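Local coordinates for CELL division control protein 6 (Pyrobaculum aerophilum, PDB 1FNN) that binds ADP and, as an AAA-family ATPase, probably ATP, and is probably involved in regulating the initiation of DNA replication, at residues His42-Ala47 and Gly181-Tyr186; Lys71-Phe76 and Asp124-Leu129; Tyr248-Ala253 and Arg268-Glu273; Leu295-Ser300 and Gly312-Ser317. All coordinates share one frame; numbering follows the deposited sequence.

In the fold
Interactions 1 and 2 hold the five-stranded parallel sheet of the nucleotide-binding domain. Their centres are about 17 Å apart, and their chain paths are nested. Interaction 1 is buried and packs a helix end and turn on the strand 46-50. Interaction 2 pairs an edge strand with its neighbour through backbone bonds and aromatic packing. Interactions 3 and 4 lie on the opposite side of the chain's centre, and both cross two helices through small residues. In interaction 3, in the lid, no clear hydrogen bond crosses. Interaction 4, in the winged-helix domain, is the more polar of the two, with serine, aspartate and water between the helices. Interactions 2, 3 and 4 are each partly buried.

Interaction 1: His42-Ala47 and Gly181-Tyr186; sequences HHYPRA and GIMGKY
Arg46 reaches across to Ile182, Met183 and Tyr186, and most of the contact runs along its side chain. Its CB lies 3.7 Å from Met183 CE. CG is nearer to the same methyl, at 3.4 Å, and the Met183 sulfur lies beside both carbons. The chain bends at chi2 (-55°). CD sits over the centre of the Tyr44 ring, 3.7 Å above its plane. NE gives a weak hydrogen bond to Ile182 O, 3.2 Å long, and Ile182 CG2 packs close to this nitrogen. The guanidinium is sandwiched. Tyr44 CD1 lies over one face, near the rim, and Tyr186 CE1 lies over the opposite face, 4.2 Å from Arg46 CZ. At the tip, NH1 turns back on its own segment and bonds to Tyr44 O at 2.8 Å, in the carbonyl plane. This bond and the weak one at NE restrict the turning of the group between the two tyrosines.

Arg46 starts strand 46-50 of the parallel AAA+ sheet, which leads toward the ADP-binding loop containing Lys57. Helix 177-183 and the type II turn from Met183 to Tyr186 bring the chain to the edge strand 187-189, next in the sheet. Here Ala47 CA makes a CA-H...O contact of 3.3 Å with Tyr186 O. Tyr186 CB sits tightly against Arg46 O.

The Tyr44 ring also meets the helix end. Its CE1 is 3.8 Å from Ile182 CG2, and its OH lies by Met183 CE. That hydroxyl is hydrogen-bonded to Ile146 O. Ile146, on helix 139-148, also packs on Ile182 and Met183.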
loop_
_atom_site.group_PDB
_atom_site.type_symbol
_atom_site.label_atom_id
_atom_site.label_comp_id
_atom_site.label_asym_id
_atom_site.label_seq_id
_atom_site.Cartn_x
_atom_site.Cartn_y
_atom_site.Cartn_z
ATOM N N HIS A 42 32.356 5.128 -11.507
ATOM C CA HIS A 42 32.691 5.027 -12.943
ATOM C C HIS A 42 31.540 5.352 -13.866
ATOM O O HIS A 42 31.758 5.485 -15.077
ATOM C CB HIS A 42 33.197 3.599 -13.230
ATOM C CG HIS A 42 34.338 3.290 -12.297
ATOM N ND1 HIS A 42 35.560 3.916 -12.474
ATOM C CD2 HIS A 42 34.475 2.486 -11.231
ATOM C CE1 HIS A 42 36.404 3.497 -11.546
ATOM N NE2 HIS A 42 35.768 2.629 -10.779
ATOM N N HIS A 43 30.309 5.471 -13.363
ATOM C CA HIS A 43 29.189 5.976 -14.165
ATOM C C HIS A 43 28.114 6.467 -13.189
ATOM O O HIS A 43 28.340 6.353 -11.987
ATOM C CB HIS A 43 28.601 4.861 -15.044
ATOM C CG HIS A 43 27.550 3.980 -14.436
ATOM N ND1 HIS A 43 27.826 2.912 -13.631
ATOM C CD2 HIS A 43 26.181 4.031 -14.540
ATOM C CE1 HIS A 43 26.710 2.292 -13.225
ATOM N NE2 HIS A 43 25.712 2.981 -13.780
ATOM N N TYR A 44 27.103 7.162 -13.666
ATOM C CA TYR A 44 26.073 7.740 -12.832
ATOM C C TYR A 44 24.798 6.904 -12.893
ATOM O O TYR A 44 24.031 7.027 -13.842
ATOM C CB TYR A 44 25.788 9.134 -13.378
ATOM C CG TYR A 44 24.641 9.907 -12.772
ATOM C CD1 TYR A 44 24.032 10.905 -13.536
ATOM C CD2 TYR A 44 24.156 9.671 -11.490
ATOM C CE1 TYR A 44 22.974 11.646 -13.030
ATOM C CE2 TYR A 44 23.107 10.406 -10.990
ATOM C CZ TYR A 44 22.521 11.385 -11.752
ATOM O OH TYR A 44 21.474 12.121 -11.255
ATOM N N PRO A 45 24.561 6.102 -11.873
ATOM C CA PRO A 45 23.351 5.284 -11.819
ATOM C C PRO A 45 22.169 6.121 -11.384
ATOM O O PRO A 45 22.283 6.894 -10.425
ATOM C CB PRO A 45 23.662 4.215 -10.802
ATOM C CG PRO A 45 25.061 4.421 -10.344
ATOM C CD PRO A 45 25.443 5.806 -10.726
ATOM N N ARG A 46 21.039 6.034 -12.096
ATOM C CA ARG A 46 19.835 6.707 -11.643
ATOM C C ARG A 46 18.594 5.896 -12.030
ATOM O O ARG A 46 18.670 5.144 -13.014
ATOM C CB ARG A 46 19.748 8.164 -11.981
ATOM C CG ARG A 46 19.946 8.708 -13.361
ATOM C CD ARG A 46 21.265 8.328 -14.043
ATOM N NE ARG A 46 21.295 8.927 -15.348
ATOM C CZ ARG A 46 22.095 8.744 -16.372
ATOM N NH1 ARG A 46 23.090 7.874 -16.313
ATOM N NH2 ARG A 46 21.833 9.480 -17.444
ATOM N N ALA A 47 17.611 5.817 -11.113
ATOM C CA ALA A 47 16.345 5.142 -11.400
ATOM C C ALA A 47 15.184 5.991 -10.847
ATOM O O ALA A 47 15.351 6.750 -9.896
ATOM C CB ALA A 47 16.289 3.796 -10.699
ATOM N N GLY A 181 15.475 13.840 -19.603
ATOM C CA GLY A 181 16.368 12.986 -20.358
ATOM C C GLY A 181 17.257 12.095 -19.507
ATOM O O GLY A 181 17.513 10.937 -19.856
ATOM N N ILE A 182 17.738 12.588 -18.373
ATOM C CA ILE A 182 18.608 11.805 -17.488
ATOM C C ILE A 182 17.923 10.624 -16.835
ATOM O O ILE A 182 18.481 9.523 -16.766
ATOM C CB ILE A 182 19.205 12.766 -16.449
ATOM C CG1 ILE A 182 19.962 13.884 -17.176
ATOM C CG2 ILE A 182 20.079 12.008 -15.461
ATOM C CD1 ILE A 182 20.357 15.063 -16.321
ATOM N N MET A 183 16.726 10.747 -16.299
ATOM C CA MET A 183 16.014 9.704 -15.587
ATOM C C MET A 183 15.111 8.747 -16.361
ATOM O O MET A 183 14.544 7.841 -15.708
ATOM C CB MET A 183 15.003 10.402 -14.629
ATOM C CG MET A 183 15.708 11.436 -13.737
ATOM S SD MET A 183 16.742 10.545 -12.557
ATOM C CE MET A 183 18.220 11.498 -12.470
ATOM N N GLY A 184 14.727 9.081 -17.582
ATOM C CA GLY A 184 13.735 8.300 -18.303
ATOM C C GLY A 184 14.369 7.025 -18.826
ATOM O O GLY A 184 15.565 6.946 -19.087
ATOM N N LYS A 185 13.602 5.948 -18.783
ATOM C CA LYS A 185 14.073 4.636 -19.185
ATOM C C LYS A 185 14.928 3.959 -18.126
ATOM O O LYS A 185 15.574 2.938 -18.431
ATOM C CB LYS A 185 14.790 4.650 -20.536
ATOM C CG LYS A 185 14.536 3.341 -21.297
ATOM C CD LYS A 185 14.510 3.628 -22.800
ATOM C CE LYS A 185 13.422 2.811 -23.481
ATOM N NZ LYS A 185 13.099 3.357 -24.830
ATOM N N TYR A 186 15.056 4.557 -16.941
ATOM C CA TYR A 186 15.490 3.764 -15.795
ATOM C C TYR A 186 14.249 3.832 -14.882
ATOM O O TYR A 186 14.299 4.528 -13.880
ATOM C CB TYR A 186 16.784 4.226 -15.138
ATOM C CG TYR A 186 17.978 4.271 -16.068
ATOM C CD1 TYR A 186 18.557 5.466 -16.470
ATOM C CD2 TYR A 186 18.527 3.084 -16.549
ATOM C CE1 TYR A 186 19.657 5.493 -17.328
ATOM C CE2 TYR A 186 19.619 3.079 -17.403
ATOM C CZ TYR A 186 20.171 4.293 -17.782
ATOM O OH TYR A 186 21.252 4.255 -18.627
#

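Interaction 2: Lys71-Phe76 and Asp124-Leu129; sequences KTTARF and DLYMFL
The parallel pairing of Arg75 and Phe76 with Met127 and Phe128 joins the edge strand 75-80 to strand 127-132 in the AAA+ sheet. Two backbone bonds span it. Arg75 N donates to Tyr126 O at 2.6 Å, and Phe128 N donates to Arg75 O at 2.8 Å. Ahead of the paired residues, a water extends the link: it gives a hydrogen bond to Thr73 O and accepts one from Tyr126 N. Thr72 OG1 accepts from Ala74 N at 3.0 Å, an ST turn that shapes the entry to the strand.

The chain between the two strands passes through helices 87-97 and 109-122, so the pair is closed by a beta-alpha-beta crossover. Strand 127-132 ends at Asp132, a residue of the magnesium site although no metal is bound to it in this model, consistent with a Walker B strand.

On one face, the rings of Phe76 and Phe128 lie side by side and point the same way. CG is anti to the backbone N in both (chi1 180° and 169°). Their planes are 42° apart, and CD1 of Phe76 touches CD1 of Phe128 at 3.5 Å. Trp65 of helix 57-68 stacks on Phe76 and also packs on Phe128. An alanine in place of Phe128 would probably open a gap beside Trp65 and leave the Phe76 ring freer to turn. On this same side, Ala74 CB meets Tyr126 CB at 4.3 Å, while Trp36 of helix 23-38 touches both residues.

On the other face, Arg75 bends at chi2 and crosses Leu125. CZ of Arg75 lies 3.8 Å from Leu125 CD2. Arg75 CG rests 3.5 Å from Tyr126 O.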
loop_
_atom_site.group_PDB
_atom_site.type_symbol
_atom_site.label_atom_id
_atom_site.label_comp_id
_atom_site.label_asym_id
_atom_site.label_seq_id
_atom_site.Cartn_x
_atom_site.Cartn_y
_atom_site.Cartn_z
ATOM N N LYS A 71 28.761 -4.202 2.176
ATOM C CA LYS A 71 29.522 -4.518 0.996
ATOM C C LYS A 71 29.786 -3.296 0.130
ATOM O O LYS A 71 30.075 -3.434 -1.066
ATOM C CB LYS A 71 28.755 -5.512 0.105
ATOM C CG LYS A 71 28.044 -6.619 0.830
ATOM C CD LYS A 71 27.785 -7.880 0.043
ATOM C CE LYS A 71 27.169 -7.651 -1.314
ATOM N NZ LYS A 71 26.042 -6.684 -1.288
ATOM N N THR A 72 29.684 -2.090 0.694
ATOM C CA THR A 72 29.911 -0.898 -0.091
ATOM C C THR A 72 30.550 0.205 0.754
ATOM O O THR A 72 30.269 0.317 1.945
ATOM C CB THR A 72 28.586 -0.384 -0.724
ATOM O OG1 THR A 72 28.860 0.702 -1.609
ATOM C CG2 THR A 72 27.554 0.111 0.300
ATOM N N THR A 73 31.219 1.139 0.078
ATOM C CA THR A 73 31.739 2.305 0.779
ATOM C C THR A 73 30.747 3.435 0.642
ATOM O O THR A 73 30.993 4.524 1.137
ATOM C CB THR A 73 33.090 2.737 0.144
ATOM O OG1 THR A 73 32.856 2.938 -1.261
ATOM C CG2 THR A 73 34.103 1.620 0.328
ATOM N N ALA A 74 29.698 3.267 -0.200
ATOM C CA ALA A 74 28.801 4.371 -0.434
ATOM C C ALA A 74 28.021 4.715 0.825
ATOM O O ALA A 74 27.703 3.763 1.562
ATOM C CB ALA A 74 27.793 4.021 -1.550
ATOM N N ARG A 75 27.581 5.949 0.923
ATOM C CA ARG A 75 26.743 6.343 2.073
ATOM C C ARG A 75 25.271 6.444 1.639
ATOM O O ARG A 75 25.015 7.105 0.625
ATOM C CB ARG A 75 27.142 7.763 2.522
ATOM C CG ARG A 75 28.668 7.872 2.676
ATOM C CD ARG A 75 29.121 7.292 3.994
ATOM N NE ARG A 75 30.457 7.847 4.291
ATOM C CZ ARG A 75 30.799 8.775 5.181
ATOM N NH1 ARG A 75 29.920 9.359 5.967
ATOM N NH2 ARG A 75 32.087 9.089 5.239
ATOM N N PHE A 76 24.353 5.814 2.349
ATOM C CA PHE A 76 22.943 5.848 1.971
ATOM C C PHE A 76 22.286 7.076 2.602
ATOM O O PHE A 76 22.355 7.192 3.826
ATOM C CB PHE A 76 22.280 4.613 2.581
ATOM C CG PHE A 76 20.809 4.437 2.329
ATOM C CD1 PHE A 76 20.267 4.546 1.065
ATOM C CD2 PHE A 76 19.967 4.144 3.381
ATOM C CE1 PHE A 76 18.900 4.367 0.861
ATOM C CE2 PHE A 76 18.610 3.966 3.188
ATOM C CZ PHE A 76 18.062 4.076 1.922
ATOM N N ASP A 124 36.492 12.149 -0.518
ATOM C CA ASP A 124 36.390 10.995 -1.415
ATOM C C ASP A 124 35.187 10.117 -1.010
ATOM O O ASP A 124 35.352 8.941 -0.744
ATOM C CB ASP A 124 37.686 10.185 -1.358
ATOM C CG ASP A 124 37.721 9.078 -2.402
ATOM O OD1 ASP A 124 37.184 9.277 -3.499
ATOM O OD2 ASP A 124 38.276 7.986 -2.166
ATOM N N LEU A 125 33.999 10.712 -1.055
ATOM C CA LEU A 125 32.800 10.044 -0.571
ATOM C C LEU A 125 31.953 9.655 -1.792
ATOM O O LEU A 125 32.170 10.184 -2.876
ATOM C CB LEU A 125 31.908 10.963 0.264
ATOM C CG LEU A 125 32.524 11.603 1.515
ATOM C CD1 LEU A 125 31.607 12.702 2.031
ATOM C CD2 LEU A 125 32.850 10.555 2.560
ATOM N N TYR A 126 31.090 8.687 -1.580
ATOM C CA TYR A 126 30.160 8.216 -2.622
ATOM C C TYR A 126 28.804 8.124 -1.907
ATOM O O TYR A 126 28.705 7.538 -0.825
ATOM C CB TYR A 126 30.626 6.866 -3.173
ATOM C CG TYR A 126 31.949 6.927 -3.917
ATOM C CD1 TYR A 126 33.141 6.615 -3.265
ATOM C CD2 TYR A 126 32.009 7.299 -5.260
ATOM C CE1 TYR A 126 34.360 6.668 -3.916
ATOM C CE2 TYR A 126 33.209 7.360 -5.936
ATOM C CZ TYR A 126 34.379 7.041 -5.251
ATOM O OH TYR A 126 35.573 7.101 -5.932
ATOM N N MET A 127 27.843 8.849 -2.449
ATOM C CA MET A 127 26.512 8.994 -1.910
ATOM C C MET A 127 25.464 8.273 -2.779
ATOM O O MET A 127 25.354 8.540 -3.974
ATOM C CB MET A 127 26.190 10.504 -1.865
ATOM C CG MET A 127 24.797 10.789 -1.380
ATOM S SD MET A 127 24.364 12.452 -0.968
ATOM C CE MET A 127 24.690 13.361 -2.480
ATOM N N PHE A 128 24.726 7.371 -2.156
ATOM C CA PHE A 128 23.506 6.819 -2.774
ATOM C C PHE A 128 22.352 7.664 -2.206
ATOM O O PHE A 128 21.938 7.471 -1.061
ATOM C CB PHE A 128 23.374 5.355 -2.411
ATOM C CG PHE A 128 22.104 4.620 -2.695
ATOM C CD1 PHE A 128 21.789 3.509 -1.936
ATOM C CD2 PHE A 128 21.222 5.000 -3.694
ATOM C CE1 PHE A 128 20.618 2.788 -2.161
ATOM C CE2 PHE A 128 20.054 4.289 -3.924
ATOM C CZ PHE A 128 19.751 3.182 -3.155
ATOM N N LEU A 129 21.875 8.593 -3.001
ATOM C CA LEU A 129 20.867 9.547 -2.591
ATOM C C LEU A 129 19.474 9.138 -3.055
ATOM O O LEU A 129 19.243 8.740 -4.204
ATOM C CB LEU A 129 21.262 10.918 -3.148
ATOM C CG LEU A 129 20.313 12.092 -2.895
ATOM C CD1 LEU A 129 20.190 12.412 -1.394
ATOM C CD2 LEU A 129 20.771 13.324 -3.682
HETATM O O HOH W 1 31.692 7.078 0.698
#

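Interaction 3: Tyr248-Ala253 and Arg268-Glu273; sequences YRSAYA and RKSSKE
Ser270 packs against Arg249 and Ser250 where helices 240-256 and 264-274 of the lid domain meet. The axes of segments 248-253 and 268-273 come within 8.6 Å, and their N-to-C directions differ by 133°.

Van der Waals packing makes up most of the contact. Ser270 OG points at the backbone of the other helix, 3.2 Å from Arg249 C. Ser270 CB lies 3.6 Å from Arg249 CB and 3.4 Å from Ser250 OG. Ala253 CB is a more distant neighbour of the same Ser270 hydroxyl.

The polar groups mostly bond within their own helices. Ser270 OG is hydrogen-bonded to Asp266 O, and Ser250 OG to Ile246 O. Both hydroxyls are anti to their own carbonyl carbons (chi1 -65° and -60°), which turns each back beside its backbone N. Ser270 OG is 3.3 Å from Ser250 N, but the angle is too poor for a bond.

The side chains of Arg249 and Glu273 cross at about a right angle. Arg249 NH2 lies 4.0 Å from Glu273 CB and 5.1 Å from Glu273 OE1. Arg249 NE forms a salt bridge with Asp245 in its own helix.

The opposite charges may attract weakly. With both serine hydroxyls satisfied by carbonyls of their own helices, the crossing rests on packing, without a clear hydrogen bond across it.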
loop_
_atom_site.group_PDB
_atom_site.type_symbol
_atom_site.label_atom_id
_atom_site.label_comp_id
_atom_site.label_asym_id
_atom_site.label_seq_id
_atom_site.Cartn_x
_atom_site.Cartn_y
_atom_site.Cartn_z
ATOM N N TYR A 248 -3.568 -5.690 11.689
ATOM C CA TYR A 248 -3.085 -5.380 13.055
ATOM C C TYR A 248 -4.205 -4.833 13.933
ATOM O O TYR A 248 -4.422 -5.229 15.086
ATOM C CB TYR A 248 -1.966 -4.333 12.926
ATOM C CG TYR A 248 -1.356 -3.889 14.244
ATOM C CD1 TYR A 248 -0.852 -4.830 15.132
ATOM C CD2 TYR A 248 -1.288 -2.546 14.583
ATOM C CE1 TYR A 248 -0.288 -4.455 16.343
ATOM C CE2 TYR A 248 -0.724 -2.157 15.795
ATOM C CZ TYR A 248 -0.232 -3.119 16.656
ATOM O OH TYR A 248 0.329 -2.723 17.866
ATOM N N ARG A 249 -4.991 -3.876 13.433
ATOM C CA ARG A 249 -6.177 -3.392 14.117
ATOM C C ARG A 249 -7.186 -4.501 14.443
ATOM O O ARG A 249 -7.729 -4.482 15.559
ATOM C CB ARG A 249 -6.963 -2.347 13.289
ATOM C CG ARG A 249 -6.310 -0.971 13.378
ATOM C CD ARG A 249 -6.740 -0.087 12.237
ATOM N NE ARG A 249 -6.117 1.207 12.076
ATOM C CZ ARG A 249 -6.406 2.300 12.745
ATOM N NH1 ARG A 249 -5.749 3.408 12.483
ATOM N NH2 ARG A 249 -7.354 2.295 13.680
ATOM N N SER A 250 -7.277 -5.527 13.623
ATOM C CA SER A 250 -8.234 -6.603 13.845
ATOM C C SER A 250 -7.686 -7.510 14.937
ATOM O O SER A 250 -8.465 -8.072 15.702
ATOM C CB SER A 250 -8.515 -7.419 12.577
ATOM O OG SER A 250 -9.047 -6.539 11.555
ATOM N N ALA A 251 -6.398 -7.847 14.850
ATOM C CA ALA A 251 -5.791 -8.679 15.918
ATOM C C ALA A 251 -5.967 -8.004 17.266
ATOM O O ALA A 251 -6.329 -8.681 18.243
ATOM C CB ALA A 251 -4.301 -8.925 15.657
ATOM N N TYR A 252 -5.759 -6.700 17.323
ATOM C CA TYR A 252 -5.864 -5.996 18.584
ATOM C C TYR A 252 -7.315 -5.919 19.047
ATOM O O TYR A 252 -7.573 -6.087 20.242
ATOM C CB TYR A 252 -5.251 -4.588 18.554
ATOM C CG TYR A 252 -5.392 -3.836 19.845
ATOM C CD1 TYR A 252 -4.563 -4.158 20.933
ATOM C CD2 TYR A 252 -6.332 -2.825 20.002
ATOM C CE1 TYR A 252 -4.672 -3.482 22.145
ATOM C CE2 TYR A 252 -6.457 -2.142 21.195
ATOM C CZ TYR A 252 -5.617 -2.484 22.256
ATOM O OH TYR A 252 -5.752 -1.794 23.437
ATOM N N ALA A 253 -8.230 -5.564 18.128
ATOM C CA ALA A 253 -9.655 -5.616 18.497
ATOM C C ALA A 253 -9.972 -6.976 19.063
ATOM O O ALA A 253 -10.558 -7.086 20.151
ATOM C CB ALA A 253 -10.506 -5.267 17.249
ATOM N N ARG A 268 -14.367 -6.090 10.084
ATOM C CA ARG A 268 -15.331 -5.097 9.613
ATOM C C ARG A 268 -15.182 -3.777 10.333
ATOM O O ARG A 268 -15.156 -2.672 9.775
ATOM C CB ARG A 268 -16.799 -5.648 9.815
ATOM C CG ARG A 268 -17.066 -6.865 8.917
ATOM C CD ARG A 268 -18.554 -7.381 8.964
ATOM N NE ARG A 268 -18.557 -8.733 8.359
ATOM C CZ ARG A 268 -18.869 -9.806 9.053
ATOM N NH1 ARG A 268 -19.198 -9.695 10.348
ATOM N NH2 ARG A 268 -18.855 -10.994 8.469
ATOM N N LYS A 269 -15.068 -3.843 11.670
ATOM C CA LYS A 269 -14.891 -2.632 12.470
ATOM C C LYS A 269 -13.534 -1.993 12.139
ATOM O O LYS A 269 -13.523 -0.776 11.990
ATOM C CB LYS A 269 -14.993 -2.894 13.977
ATOM C CG LYS A 269 -16.002 -3.990 14.287
ATOM C CD LYS A 269 -16.984 -3.609 15.399
ATOM C CE LYS A 269 -18.392 -4.063 15.047
ATOM N NZ LYS A 269 -19.225 -4.455 16.210
ATOM N N SER A 270 -12.482 -2.801 11.985
ATOM C CA SER A 270 -11.158 -2.184 11.677
ATOM C C SER A 270 -11.163 -1.526 10.309
ATOM O O SER A 270 -10.764 -0.370 10.121
ATOM C CB SER A 270 -10.075 -3.279 11.809
ATOM O OG SER A 270 -10.033 -3.699 13.213
ATOM N N SER A 271 -11.730 -2.239 9.305
ATOM C CA SER A 271 -11.894 -1.687 7.984
ATOM C C SER A 271 -12.624 -0.372 8.012
ATOM O O SER A 271 -12.226 0.622 7.363
ATOM C CB SER A 271 -12.620 -2.683 7.036
ATOM O OG SER A 271 -12.845 -1.942 5.822
ATOM N N LYS A 272 -13.680 -0.253 8.829
ATOM C CA LYS A 272 -14.423 1.022 8.847
ATOM C C LYS A 272 -13.665 2.164 9.458
ATOM O O LYS A 272 -13.885 3.336 9.124
ATOM C CB LYS A 272 -15.799 0.802 9.490
ATOM C CG LYS A 272 -16.901 1.565 8.766
ATOM C CD LYS A 272 -18.212 1.464 9.531
ATOM C CE LYS A 272 -19.178 2.561 9.098
ATOM N NZ LYS A 272 -20.480 2.417 9.824
ATOM N N GLU A 273 -12.676 1.910 10.350
ATOM C CA GLU A 273 -11.875 3.007 10.869
ATOM C C GLU A 273 -10.939 3.583 9.832
ATOM O O GLU A 273 -10.556 4.755 9.955
ATOM C CB GLU A 273 -11.032 2.529 12.077
ATOM C CG GLU A 273 -11.916 2.227 13.274
ATOM C CD GLU A 273 -12.134 3.426 14.167
ATOM O OE1 GLU A 273 -11.916 4.584 13.769
ATOM O OE2 GLU A 273 -12.543 3.207 15.328
#

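Interaction 4: Leu295-Ser300 and Gly312-Ser317; sequences LAIVRS and GDAEES
Ser317 OG donates to Ala296 O at 2.9 Å, the clear hydrogen bond between the two helices. It meets the carbonyl in its plane, on a lone pair, with a C=O...donor angle of 114°. The Ser317 hydroxyl is anti to its own backbone N (chi1 176°), which carries it out to the other helix. Ala296 O is also the acceptor for Ser300 N, so two donors share it. Ser300 OG lies 2.9 Å from Asp313 OD1 and 3.0 Å from Ala296 O. Its one proton can serve either acceptor. The other carboxylate oxygen, Asp313 OD2, takes a bond from a water at 2.7 Å, and the same water donates to Ser300 O. Asp313 thus reaches Ser300 twice, once directly at the side chain and once through water at the backbone. An alanine at Asp313 would probably leave the water with one partner fewer and Ser300 OG turned to Ala296 O alone.

These helices, 288-304 and 311-324, are consecutive helices of the C-terminal winged-helix domain. The short strand 309-310 lies between them, and Thr310 OG1 bonds to Asp313 N. The segments' N-to-C directions differ by 111°, and the axes come within 8.1 Å.

Small residues fill the crossing. Ala296 CB touches Ser317 OG, and also Ala314 O at 3.6 Å. Ser300 OG also presses on Ser317 CB, at 3.1 Å. Next to the sheet, Ile297 CG1 meets Ala314 CB at 3.9 Å, and Ile366 of strand 364-367 packs on both residues. Arg299 passes its CB by Ser317 OG, and its guanidinium forms a salt bridge with Glu324.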
loop_
_atom_site.group_PDB
_atom_site.type_symbol
_atom_site.label_atom_id
_atom_site.label_comp_id
_atom_site.label_asym_id
_atom_site.label_seq_id
_atom_site.Cartn_x
_atom_site.Cartn_y
_atom_site.Cartn_z
ATOM N N LEU A 295 -29.865 -8.088 2.486
ATOM C CA LEU A 295 -30.288 -8.450 3.829
ATOM C C LEU A 295 -30.078 -9.918 4.107
ATOM O O LEU A 295 -29.638 -10.321 5.220
ATOM C CB LEU A 295 -31.775 -8.114 4.124
ATOM C CG LEU A 295 -32.305 -8.415 5.509
ATOM C CD1 LEU A 295 -31.382 -7.800 6.594
ATOM C CD2 LEU A 295 -33.692 -7.775 5.686
ATOM N N ALA A 296 -30.352 -10.800 3.137
ATOM C CA ALA A 296 -30.196 -12.217 3.381
ATOM C C ALA A 296 -28.688 -12.568 3.657
ATOM O O ALA A 296 -28.393 -13.570 4.310
ATOM C CB ALA A 296 -30.583 -12.980 2.114
ATOM N N ILE A 297 -27.816 -12.035 2.834
ATOM C CA ILE A 297 -26.358 -12.295 2.966
ATOM C C ILE A 297 -25.945 -11.819 4.354
ATOM O O ILE A 297 -25.260 -12.505 5.105
ATOM C CB ILE A 297 -25.617 -11.528 1.865
ATOM C CG1 ILE A 297 -25.898 -12.137 0.476
ATOM C CG2 ILE A 297 -24.096 -11.526 2.132
ATOM C CD1 ILE A 297 -25.411 -11.226 -0.649
ATOM N N VAL A 298 -26.323 -10.626 4.774
ATOM C CA VAL A 298 -26.136 -10.120 6.104
ATOM C C VAL A 298 -26.619 -11.093 7.170
ATOM O O VAL A 298 -25.885 -11.354 8.162
ATOM C CB VAL A 298 -26.775 -8.747 6.326
ATOM C CG1 VAL A 298 -26.729 -8.388 7.831
ATOM C CG2 VAL A 298 -26.117 -7.648 5.514
ATOM N N ARG A 299 -27.828 -11.653 7.051
ATOM C CA ARG A 299 -28.327 -12.620 8.030
ATOM C C ARG A 299 -27.589 -13.946 8.069
ATOM O O ARG A 299 -27.280 -14.490 9.180
ATOM C CB ARG A 299 -29.856 -12.924 7.837
ATOM C CG ARG A 299 -30.654 -11.688 8.235
ATOM C CD ARG A 299 -32.110 -11.961 8.577
ATOM N NE ARG A 299 -32.799 -10.681 8.811
ATOM C CZ ARG A 299 -34.126 -10.573 8.837
ATOM N NH1 ARG A 299 -34.875 -11.651 8.649
ATOM N NH2 ARG A 299 -34.665 -9.378 9.053
ATOM N N SER A 300 -27.162 -14.495 6.957
ATOM C CA SER A 300 -26.412 -15.726 6.954
ATOM C C SER A 300 -25.014 -15.481 7.634
ATOM O O SER A 300 -24.512 -16.441 8.203
ATOM C CB SER A 300 -26.100 -16.280 5.581
ATOM O OG SER A 300 -27.278 -16.346 4.787
ATOM N N GLY A 312 -25.426 -20.589 -2.087
ATOM C CA GLY A 312 -26.567 -21.402 -1.679
ATOM C C GLY A 312 -27.119 -21.018 -0.322
ATOM O O GLY A 312 -28.333 -20.973 -0.026
ATOM N N ASP A 313 -26.201 -20.721 0.625
ATOM C CA ASP A 313 -26.595 -20.225 1.925
ATOM C C ASP A 313 -27.426 -18.945 1.777
ATOM O O ASP A 313 -28.417 -18.746 2.493
ATOM C CB ASP A 313 -25.372 -19.885 2.799
ATOM C CG ASP A 313 -25.681 -19.565 4.242
ATOM O OD1 ASP A 313 -26.835 -19.241 4.620
ATOM O OD2 ASP A 313 -24.733 -19.631 5.076
ATOM N N ALA A 314 -26.879 -17.978 1.046
ATOM C CA ALA A 314 -27.561 -16.692 0.882
ATOM C C ALA A 314 -28.978 -16.894 0.259
ATOM O O ALA A 314 -29.894 -16.129 0.543
ATOM C CB ALA A 314 -26.667 -15.882 -0.055
ATOM N N GLU A 315 -29.080 -17.752 -0.723
ATOM C CA GLU A 315 -30.355 -18.025 -1.413
ATOM C C GLU A 315 -31.358 -18.705 -0.491
ATOM O O GLU A 315 -32.465 -18.159 -0.300
ATOM C CB GLU A 315 -30.169 -18.838 -2.695
ATOM C CG GLU A 315 -31.543 -19.162 -3.318
ATOM C CD GLU A 315 -31.450 -19.648 -4.746
ATOM O OE1 GLU A 315 -30.379 -20.155 -5.112
ATOM O OE2 GLU A 315 -32.433 -19.530 -5.522
ATOM N N GLU A 316 -30.921 -19.631 0.366
ATOM C CA GLU A 316 -31.846 -20.174 1.363
ATOM C C GLU A 316 -32.248 -19.140 2.382
ATOM O O GLU A 316 -33.400 -19.058 2.850
ATOM C CB GLU A 316 -31.314 -21.461 2.011
ATOM C CG GLU A 316 -31.389 -22.639 1.041
ATOM C CD GLU A 316 -32.785 -22.801 0.424
ATOM O OE1 GLU A 316 -33.798 -22.686 1.158
ATOM O OE2 GLU A 316 -32.856 -23.037 -0.808
ATOM N N SER A 317 -31.331 -18.255 2.777
ATOM C CA SER A 317 -31.642 -17.173 3.695
ATOM C C SER A 317 -32.667 -16.223 3.040
ATOM O O SER A 317 -33.490 -15.611 3.734
ATOM C CB SER A 317 -30.328 -16.417 4.012
ATOM O OG SER A 317 -30.604 -15.291 4.833
HETATM O O HOH W 2 -25.243 -19.009 7.632
#